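Local coordinates for serpin B3 (Homo sapiens, PDB 4ZK3), which belongs to the serpin family of protease inhibitors and, in its psoriasis-associated Pso p27 form, assembles into large aggregates, at residues 51-56 with 302-307; 210-215 with 281-286. One frame throughout, in Å; residues are numbered along the deposited sequence.

Interaction 1: 51-56 with 302-307; sequences QQIKKV and MGMVDI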
loop_
_atom_site.group_PDB
_atom_site.type_symbol
_atom_site.label_atom_id
_atom_site.label_comp_id
_atom_site.label_asym_id
_atom_site.label_seq_id
_atom_site.Cartn_x
_atom_site.Cartn_y
_atom_site.Cartn_z
ATOM N N GLN A 51 19.329 10.027 6.753
ATOM C CA GLN A 51 19.033 11.042 5.759
ATOM C C GLN A 51 18.570 10.430 4.420
ATOM O O GLN A 51 17.666 10.923 3.792
ATOM C CB GLN A 51 20.227 12.001 5.557
ATOM C CG GLN A 51 19.824 13.341 4.937
ATOM C CD GLN A 51 18.776 14.090 5.784
ATOM O OE1 GLN A 51 18.804 14.034 7.027
ATOM N NE2 GLN A 51 17.835 14.776 5.114
ATOM N N GLN A 52 19.151 9.328 4.002
ATOM C CA GLN A 52 18.682 8.625 2.802
ATOM C C GLN A 52 17.203 8.096 2.944
ATOM O O GLN A 52 16.416 8.080 1.989
ATOM C CB GLN A 52 19.630 7.448 2.554
ATOM C CG GLN A 52 20.975 7.918 2.019
ATOM C CD GLN A 52 22.003 6.828 1.868
ATOM O OE1 GLN A 52 21.763 5.644 2.139
ATOM N NE2 GLN A 52 23.191 7.230 1.433
ATOM N N ILE A 53 16.842 7.671 4.143
ATOM C CA ILE A 53 15.495 7.113 4.358
ATOM C C ILE A 53 14.516 8.234 4.268
ATOM O O ILE A 53 13.524 8.125 3.548
ATOM C CB ILE A 53 15.361 6.372 5.719
ATOM C CG1 ILE A 53 16.162 5.101 5.650
ATOM C CG2 ILE A 53 13.892 6.018 6.061
ATOM C CD1 ILE A 53 16.434 4.518 6.999
ATOM N N LYS A 54 14.819 9.324 4.970
ATOM C CA LYS A 54 13.945 10.481 4.958
ATOM C C LYS A 54 13.703 10.953 3.549
ATOM O O LYS A 54 12.562 11.304 3.206
ATOM C CB LYS A 54 14.476 11.632 5.818
ATOM C CG LYS A 54 13.984 11.603 7.251
ATOM C CD LYS A 54 14.334 12.849 8.060
ATOM C CE LYS A 54 15.831 12.873 8.320
ATOM N NZ LYS A 54 16.200 12.972 9.770
ATOM N N LYS A 55 14.754 10.968 2.725
ATOM C CA LYS A 55 14.603 11.462 1.365
ATOM C C LYS A 55 13.715 10.537 0.500
ATOM O O LYS A 55 12.895 10.981 -0.255
ATOM C CB LYS A 55 15.969 11.593 0.692
ATOM C CG LYS A 55 15.798 11.915 -0.781
ATOM C CD LYS A 55 17.068 12.383 -1.467
ATOM C CE LYS A 55 16.690 13.252 -2.668
ATOM N NZ LYS A 55 17.452 12.819 -3.866
ATOM N N VAL A 56 13.936 9.234 0.600
ATOM C CA VAL A 56 13.123 8.247 -0.101
ATOM C C VAL A 56 11.666 8.351 0.303
ATOM O O VAL A 56 10.804 8.299 -0.560
ATOM C CB VAL A 56 13.700 6.865 0.155
ATOM C CG1 VAL A 56 12.708 5.733 -0.134
ATOM C CG2 VAL A 56 14.982 6.707 -0.671
ATOM N N MET A 302 16.391 3.911 -5.236
ATOM C CA MET A 302 15.657 5.092 -4.918
ATOM C C MET A 302 16.501 5.963 -4.058
ATOM O O MET A 302 16.157 7.085 -3.869
ATOM C CB MET A 302 14.302 4.757 -4.256
ATOM C CG MET A 302 13.311 4.072 -5.236
ATOM S SD MET A 302 11.703 3.420 -4.636
ATOM C CE MET A 302 11.283 4.918 -3.786
ATOM N N GLY A 303 17.615 5.475 -3.519
ATOM C CA GLY A 303 18.475 6.318 -2.669
ATOM C C GLY A 303 18.875 5.707 -1.344
ATOM O O GLY A 303 19.764 6.248 -0.657
ATOM N N MET A 304 18.216 4.607 -0.952
ATOM C CA MET A 304 18.509 3.978 0.344
ATOM C C MET A 304 19.634 2.952 0.172
ATOM O O MET A 304 19.376 1.764 -0.119
ATOM C CB MET A 304 17.249 3.360 1.005
ATOM C CG MET A 304 16.394 4.315 1.808
ATOM S SD MET A 304 14.754 3.596 2.234
ATOM C CE MET A 304 15.223 2.160 3.166
ATOM N N VAL A 305 20.884 3.422 0.362
ATOM C CA VAL A 305 22.069 2.552 0.190
ATOM C C VAL A 305 22.771 2.131 1.469
ATOM O O VAL A 305 23.099 0.941 1.616
ATOM C CB VAL A 305 23.152 3.098 -0.804
ATOM C CG1 VAL A 305 23.050 2.367 -2.146
ATOM C CG2 VAL A 305 23.028 4.581 -1.033
ATOM N N ASP A 306 23.039 3.076 2.365
ATOM C CA ASP A 306 23.845 2.762 3.583
ATOM C C ASP A 306 23.208 1.596 4.430
ATOM O O ASP A 306 23.888 0.755 5.039
ATOM C CB ASP A 306 23.966 4.019 4.492
ATOM C CG ASP A 306 24.919 5.146 3.917
ATOM O OD1 ASP A 306 25.203 5.133 2.695
ATOM O OD2 ASP A 306 25.309 6.062 4.722
ATOM N N ILE A 307 21.867 1.599 4.465
ATOM C CA ILE A 307 21.053 0.717 5.276
ATOM C C ILE A 307 21.250 -0.714 4.845
ATOM O O ILE A 307 21.084 -1.646 5.659
ATOM C CB ILE A 307 19.557 1.148 5.167
ATOM C CG1 ILE A 307 18.683 0.414 6.134
ATOM C CG2 ILE A 307 19.001 0.887 3.778
ATOM C CD1 ILE A 307 18.792 0.901 7.536
HETATM O O HOH W 1 20.195 4.385 4.157
#
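The side-chain oxygen of Gln-52 is held by two backbone amides and a water, a compact example of how one glutamine can tie a helix to a loop. Asp-306 N lies 2.9 Å from Gln-52 OE1, in the plane of the amide and on a lone pair, with a nearly straight bond (169°). Val-305 N reaches the same OE1 at 3.0 Å from above that plane, and a water donates to it while accepting from Ile-307 N. Helix 47-57 of the serpin fold is thereby joined to the loop that follows helix 296-302, whose end is a Schellman motif with Gly-303 as the first non-helical residue. A chi2 of 175° sets Gln-52 CD anti to CA; CB, CG and CD of Gln-52 all pass Gly-303 O, each at about 3.4 Å, and OE1 beyond them reaches the amides of Val-305 and Asp-306. Gln-52 NE2 adds a weak bond of 3.2 Å to Asp-306 OD1, the carboxylate being turned well away from the amide plane; Asp-306 OD2 accepts a hydrogen bond from Asn-48 ND2, one turn before Gln-52 on helix 47-57. Next to these polar bonds the contact is apolar. Met-304 CG packs against Ile-53 CG1, while its sulfur comes to 3.8 Å from Val-56 CG1. Phe-11 of helix 4-19 touches both Val-56 and Met-302, and Val-41 of helix 31-42 meets Ile-53 and Ile-307, extending the packing into neighbouring helices. At the Schellman end, the CG2 methyl of Val-56 rests 3.4 Å from Met-302 O, and its CG1 lies 4.0 Å from Met-302 CE.

Interaction 2: 210-215 with 281-286; sequences IQMMRQ and DLHLPR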
loop_
_atom_site.group_PDB
_atom_site.type_symbol
_atom_site.label_atom_id
_atom_site.label_comp_id
_atom_site.label_asym_id
_atom_site.label_seq_id
_atom_site.Cartn_x
_atom_site.Cartn_y
_atom_site.Cartn_z
ATOM N N ILE A 210 -14.595 -12.010 -18.355
ATOM C CA ILE A 210 -14.597 -11.372 -17.062
ATOM C C ILE A 210 -16.050 -11.218 -16.619
ATOM O O ILE A 210 -16.969 -11.086 -17.433
ATOM C CB ILE A 210 -13.888 -9.965 -17.113
ATOM C CG1 ILE A 210 -13.179 -9.701 -15.788
ATOM C CG2 ILE A 210 -14.907 -8.866 -17.509
ATOM C CD1 ILE A 210 -12.242 -8.512 -15.775
ATOM N N GLN A 211 -16.282 -11.203 -15.317
ATOM C CA GLN A 211 -17.618 -10.943 -14.814
ATOM C C GLN A 211 -17.744 -9.433 -14.588
ATOM O O GLN A 211 -17.024 -8.834 -13.754
ATOM C CB GLN A 211 -17.871 -11.742 -13.544
ATOM C CG GLN A 211 -17.850 -13.259 -13.743
ATOM C CD GLN A 211 -19.023 -13.724 -14.604
ATOM O OE1 GLN A 211 -18.828 -14.165 -15.742
ATOM N NE2 GLN A 211 -20.227 -13.540 -14.107
ATOM N N MET A 212 -18.630 -8.797 -15.339
ATOM C CA MET A 212 -18.782 -7.337 -15.276
ATOM C C MET A 212 -19.957 -6.901 -14.454
ATOM O O MET A 212 -21.086 -7.201 -14.785
ATOM C CB MET A 212 -18.902 -6.715 -16.691
ATOM C CG MET A 212 -18.858 -5.165 -16.671
ATOM S SD MET A 212 -17.188 -4.591 -16.223
ATOM C CE MET A 212 -16.270 -4.945 -17.696
ATOM N N MET A 213 -19.704 -6.132 -13.388
ATOM C CA MET A 213 -20.794 -5.640 -12.564
ATOM C C MET A 213 -21.267 -4.324 -13.164
ATOM O O MET A 213 -20.489 -3.596 -13.790
ATOM C CB MET A 213 -20.374 -5.424 -11.104
ATOM C CG MET A 213 -19.528 -6.530 -10.494
ATOM S SD MET A 213 -19.076 -6.153 -8.783
ATOM C CE MET A 213 -18.127 -4.626 -8.922
ATOM N N ARG A 214 -22.517 -4.001 -12.964
ATOM C CA ARG A 214 -23.135 -2.879 -13.680
ATOM C C ARG A 214 -24.146 -2.227 -12.771
ATOM O O ARG A 214 -24.853 -2.916 -12.058
ATOM C CB ARG A 214 -23.821 -3.350 -14.947
ATOM C CG ARG A 214 -22.871 -4.117 -15.880
ATOM C CD ARG A 214 -23.389 -4.488 -17.281
ATOM N NE ARG A 214 -24.363 -5.555 -17.266
ATOM C CZ ARG A 214 -25.669 -5.377 -17.085
ATOM N NH1 ARG A 214 -26.154 -4.164 -16.855
ATOM N NH2 ARG A 214 -26.503 -6.415 -17.112
ATOM N N GLN A 215 -24.141 -0.892 -12.752
ATOM C CA GLN A 215 -25.129 -0.115 -12.055
ATOM C C GLN A 215 -25.144 1.298 -12.643
ATOM O O GLN A 215 -24.168 1.723 -13.248
ATOM C CB GLN A 215 -24.866 -0.066 -10.538
ATOM C CG GLN A 215 -23.691 0.817 -10.103
ATOM C CD GLN A 215 -23.571 0.931 -8.589
ATOM O OE1 GLN A 215 -22.666 0.360 -7.978
ATOM N NE2 GLN A 215 -24.501 1.631 -7.973
ATOM N N ASP A 281 -23.493 4.945 -16.295
ATOM C CA ASP A 281 -23.572 3.380 -16.519
ATOM C C ASP A 281 -22.121 3.140 -16.042
ATOM O O ASP A 281 -21.152 3.328 -16.804
ATOM C CB ASP A 281 -23.952 2.549 -18.013
ATOM C CG ASP A 281 -24.680 0.962 -17.840
ATOM O OD1 ASP A 281 -25.576 0.848 -17.019
ATOM O OD2 ASP A 281 -24.532 -0.242 -18.367
ATOM N N LEU A 282 -21.970 2.791 -14.758
ATOM C CA LEU A 282 -20.683 2.268 -14.278
ATOM C C LEU A 282 -20.659 0.771 -14.533
ATOM O O LEU A 282 -21.498 0.075 -14.044
ATOM C CB LEU A 282 -20.509 2.530 -12.779
ATOM C CG LEU A 282 -19.351 1.826 -12.044
ATOM C CD1 LEU A 282 -18.008 2.136 -12.718
ATOM C CD2 LEU A 282 -19.442 2.258 -10.600
ATOM N N HIS A 283 -19.697 0.318 -15.324
ATOM C CA HIS A 283 -19.397 -1.106 -15.482
ATOM C C HIS A 283 -18.023 -1.302 -14.848
ATOM O O HIS A 283 -16.991 -0.717 -15.303
ATOM C CB HIS A 283 -19.400 -1.530 -16.957
ATOM C CG HIS A 283 -20.752 -1.441 -17.646
ATOM N ND1 HIS A 283 -20.931 -1.873 -18.949
ATOM C CD2 HIS A 283 -21.969 -1.006 -17.230
ATOM C CE1 HIS A 283 -22.189 -1.675 -19.311
ATOM N NE2 HIS A 283 -22.842 -1.140 -18.299
ATOM N N LEU A 284 -18.003 -2.109 -13.786
ATOM C CA LEU A 284 -16.777 -2.432 -13.029
ATOM C C LEU A 284 -16.668 -3.934 -12.863
ATOM O O LEU A 284 -17.620 -4.560 -12.443
ATOM C CB LEU A 284 -16.886 -1.757 -11.641
ATOM C CG LEU A 284 -15.631 -1.778 -10.746
ATOM C CD1 LEU A 284 -14.547 -0.855 -11.277
ATOM C CD2 LEU A 284 -15.955 -1.423 -9.309
ATOM N N PRO A 285 -15.540 -4.524 -13.212
ATOM C CA PRO A 285 -15.411 -5.977 -13.112
ATOM C C PRO A 285 -15.221 -6.473 -11.653
ATOM O O PRO A 285 -14.742 -5.744 -10.780
ATOM C CB PRO A 285 -14.199 -6.279 -13.958
ATOM C CG PRO A 285 -13.376 -5.008 -13.865
ATOM C CD PRO A 285 -14.353 -3.893 -13.784
ATOM N N ARG A 286 -15.674 -7.692 -11.396
ATOM C CA ARG A 286 -15.287 -8.427 -10.201
ATOM C C ARG A 286 -13.882 -8.763 -10.512
ATOM O O ARG A 286 -13.594 -9.188 -11.638
ATOM C CB ARG A 286 -16.058 -9.746 -10.083
ATOM C CG ARG A 286 -17.524 -9.587 -9.804
ATOM C CD ARG A 286 -18.296 -10.924 -9.648
ATOM N NE ARG A 286 -17.573 -11.911 -8.868
ATOM C CZ ARG A 286 -17.779 -12.224 -7.589
ATOM N NH1 ARG A 286 -18.766 -11.708 -6.867
ATOM N NH2 ARG A 286 -16.985 -13.109 -7.036
HETATM O O HOH W 2 -14.406 -11.407 -13.007
#
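Arg-214 lays its aliphatic chain beside the imidazole of His-283, the two side chains pointing the same way. Arg-214 CD sits over the ring centre, 3.6 Å from the centroid, in a CH-pi contact, and CG approaches CD2 over the same face. The chain bends at chi3 (-73°), which turns NE off the extended line; the guanidinium plane stands 66° from the ring's. Met-212 and Pro-285 lie on the same face of the sheet as Arg-214 and His-283: Met-212 SD is 3.4 Å from Pro-285 N, and Ile-210 CD1 presses tightly on Pro-285 CB at 3.5 Å. What sets Arg-214 opposite His-283 and Met-212 opposite Pro-285, both non-hydrogen-bonded pairs, is the antiparallel pairing of strands 206-224 and 276-294 in beta-sheet C of the serpin fold, flanked by strands 196-201 and 361-364. Between them Met-213 N bonds to Leu-284 O at 2.8 Å and Leu-284 N to Met-213 O at 2.9 Å. Their side chains run together on the other face, CE against CD2. Farther out, Gln-215 and Leu-282 form a second reciprocal pair, and Arg-286 N bonds to Gln-211 O. His-364 stacks on the His-283 ring, and Glu-338 salt-bridges the Arg-286 guanidinium.

In the fold
Two ways of closing long chain loops operate at opposite sides of the centre of this single serpin chain. The centres of the contacts lie 42 Å apart and their nearest atoms about 27 Å apart. In sequence they are nested: helix 47-57 comes first, strands 206-224 and 276-294 pair next, and the loop after helix 296-302 then returns to helix 47-57. Strand 276-294 and helix 296-302 are successive elements, so a short length of chain leads from sheet C (interaction 2) to the helix-loop contact (interaction 1). Strand 340-351, paired between 174-185 and 325-336 and followed by the unmodelled 353-359, is consistent with a reactive-centre loop inserted as in cleaved serpins.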